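Local coordinates for protein choline dehydrogenase and related flavoproteins (Aspergillus oryzae, PDB 3Q9T) that oxidises formate, as a member of the glucose-methanol-choline oxidoreductase family that carries 8-formyl-FAD at its catalytic site, at residues A[19-24]-A[211-215]. Numbering follows the deposited sequence.
Sequences NTVAGR and SFLFV
This is a buried helix-to-turn packing contact in the FAD-binding Rossmann-type fold: residues 19-24 belong to helix 16-25, whose start carries the last glycine of what is probably a GxGxxG motif (Gly13, Gly15, Gly18). Residues 211-215 come from the loop between strands 207-208 and 221-224; 211-214 have helical phi/psi, with Phe214 N hydrogen-bonded to Ser211 O (2.9 Å). The register rises together along both segments, though they run obliquely to each other: Asn19 CA is 5.7 Å from Ser211 CA, Gly23 CA 4.9 Å from Val215 CA. Asn19 donates from ND2 to Ser211 OG at 3.0 Å, and that hydroxyl also hydrogen-bonds to Gly15 O, tying the turn to the glycine-rich loop; the Ser211 side chain is itself about 6 Å from the 8-formyl-FAD. Phe214, chi1 -100°, lays its ring over Thr20, whose CA sits 3.8 Å from the ring centroid, almost on the normal: a CH-pi contact. Arg24 NE lies at the ring edge, 3.5 Å from Phe214 CE1, while the guanidinium makes salt bridges to Glu27 and Glu563. Val215 CG1 rests 4.0 Å from Ala22 CB. A CB on Gly23 would clash with Phe214 O; instead Gly23 CA makes a CA-H...O contact with Phe214 O at 3.5 Å.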
loop_
_atom_site.group_PDB
_atom_site.type_symbol
_atom_site.label_atom_id
_atom_site.label_comp_id
_atom_site.label_asym_id
_atom_site.label_seq_id
_atom_site.Cartn_x
_atom_site.Cartn_y
_atom_site.Cartn_z
ATOM N N ASN A 19 22.494 15.937 -18.807
ATOM C CA ASN A 19 23.601 16.886 -18.748
ATOM C C ASN A 19 24.926 16.345 -19.266
ATOM O O ASN A 19 25.707 17.086 -19.852
ATOM C CB ASN A 19 23.750 17.448 -17.335
ATOM C CG ASN A 19 22.534 18.244 -16.912
ATOM O OD1 ASN A 19 21.792 18.759 -17.766
ATOM N ND2 ASN A 19 22.315 18.353 -15.604
ATOM N N THR A 20 25.175 15.055 -19.068
ATOM C CA THR A 20 26.395 14.449 -19.582
ATOM C C THR A 20 26.454 14.599 -21.094
ATOM O O THR A 20 27.469 15.046 -21.652
ATOM C CB THR A 20 26.479 12.943 -19.231
ATOM O OG1 THR A 20 26.411 12.779 -17.810
ATOM C CG2 THR A 20 27.783 12.335 -19.759
ATOM N N VAL A 21 25.362 14.220 -21.759
ATOM C CA VAL A 21 25.300 14.299 -23.212
ATOM C C VAL A 21 25.432 15.759 -23.643
ATOM O O VAL A 21 26.243 16.102 -24.525
ATOM C CB VAL A 21 24.000 13.670 -23.783
ATOM C CG1 VAL A 21 23.840 13.997 -25.277
ATOM C CG2 VAL A 21 23.991 12.158 -23.558
ATOM N N ALA A 22 24.666 16.625 -22.988
ATOM C CA ALA A 22 24.670 18.045 -23.340
ATOM C C ALA A 22 26.048 18.691 -23.217
ATOM O O ALA A 22 26.438 19.465 -24.082
ATOM C CB ALA A 22 23.664 18.810 -22.511
ATOM N N GLY A 23 26.760 18.395 -22.133
ATOM C CA GLY A 23 28.038 19.032 -21.862
ATOM C C GLY A 23 29.101 18.570 -22.839
ATOM O O GLY A 23 29.963 19.337 -23.246
ATOM N N ARG A 24 29.019 17.307 -23.232
ATOM C CA ARG A 24 29.983 16.738 -24.157
ATOM C C ARG A 24 29.758 17.277 -25.562
ATOM O O ARG A 24 30.710 17.639 -26.265
ATOM C CB ARG A 24 29.900 15.215 -24.146
ATOM C CG ARG A 24 30.393 14.593 -22.844
ATOM C CD ARG A 24 31.846 14.959 -22.545
ATOM N NE ARG A 24 32.370 14.157 -21.438
ATOM C CZ ARG A 24 33.491 14.416 -20.767
ATOM N NH1 ARG A 24 34.248 15.456 -21.095
ATOM N NH2 ARG A 24 33.863 13.618 -19.773
ATOM N N SER A 211 25.431 16.129 -11.966
ATOM C CA SER A 211 25.598 16.213 -13.414
ATOM C C SER A 211 25.521 17.663 -13.930
ATOM O O SER A 211 25.960 17.959 -15.045
ATOM C CB SER A 211 24.578 15.307 -14.124
ATOM O OG SER A 211 23.285 15.908 -14.195
ATOM N N PHE A 212 24.975 18.563 -13.112
ATOM C CA PHE A 212 24.934 19.991 -13.457
ATOM C C PHE A 212 26.336 20.581 -13.648
ATOM O O PHE A 212 26.500 21.639 -14.254
ATOM C CB PHE A 212 24.175 20.785 -12.397
ATOM C CG PHE A 212 24.608 20.481 -10.990
ATOM C CD1 PHE A 212 23.799 19.727 -10.151
ATOM C CD2 PHE A 212 25.826 20.939 -10.511
ATOM C CE1 PHE A 212 24.193 19.444 -8.852
ATOM C CE2 PHE A 212 26.238 20.646 -9.215
ATOM C CZ PHE A 212 25.422 19.904 -8.384
ATOM N N LEU A 213 27.333 19.886 -13.114
ATOM C CA LEU A 213 28.734 20.248 -13.275
ATOM C C LEU A 213 29.217 20.130 -14.729
ATOM O O LEU A 213 30.277 20.664 -15.084
ATOM C CB LEU A 213 29.579 19.319 -12.393
ATOM C CG LEU A 213 30.205 19.825 -11.084
ATOM C CD1 LEU A 213 29.509 21.061 -10.530
ATOM C CD2 LEU A 213 30.285 18.709 -10.046
ATOM N N PHE A 214 28.475 19.382 -15.548
ATOM C CA PHE A 214 28.790 19.214 -16.959
ATOM C C PHE A 214 28.395 20.428 -17.811
ATOM O O PHE A 214 28.949 20.637 -18.897
ATOM C CB PHE A 214 28.020 18.020 -17.522
ATOM C CG PHE A 214 28.818 16.763 -17.632
ATOM C CD1 PHE A 214 29.690 16.571 -18.695
ATOM C CD2 PHE A 214 28.672 15.749 -16.693
ATOM C CE1 PHE A 214 30.427 15.390 -18.818
ATOM C CE2 PHE A 214 29.406 14.564 -16.808
ATOM C CZ PHE A 214 30.281 14.383 -17.871
ATOM N N VAL A 215 27.420 21.206 -17.353
ATOM C CA VAL A 215 26.743 22.136 -18.272
ATOM C C VAL A 215 26.791 23.616 -17.902
ATOM O O VAL A 215 26.079 24.435 -18.498
ATOM C CB VAL A 215 25.270 21.734 -18.497
ATOM C CG1 VAL A 215 25.194 20.381 -19.165
ATOM C CG2 VAL A 215 24.501 21.748 -17.175
#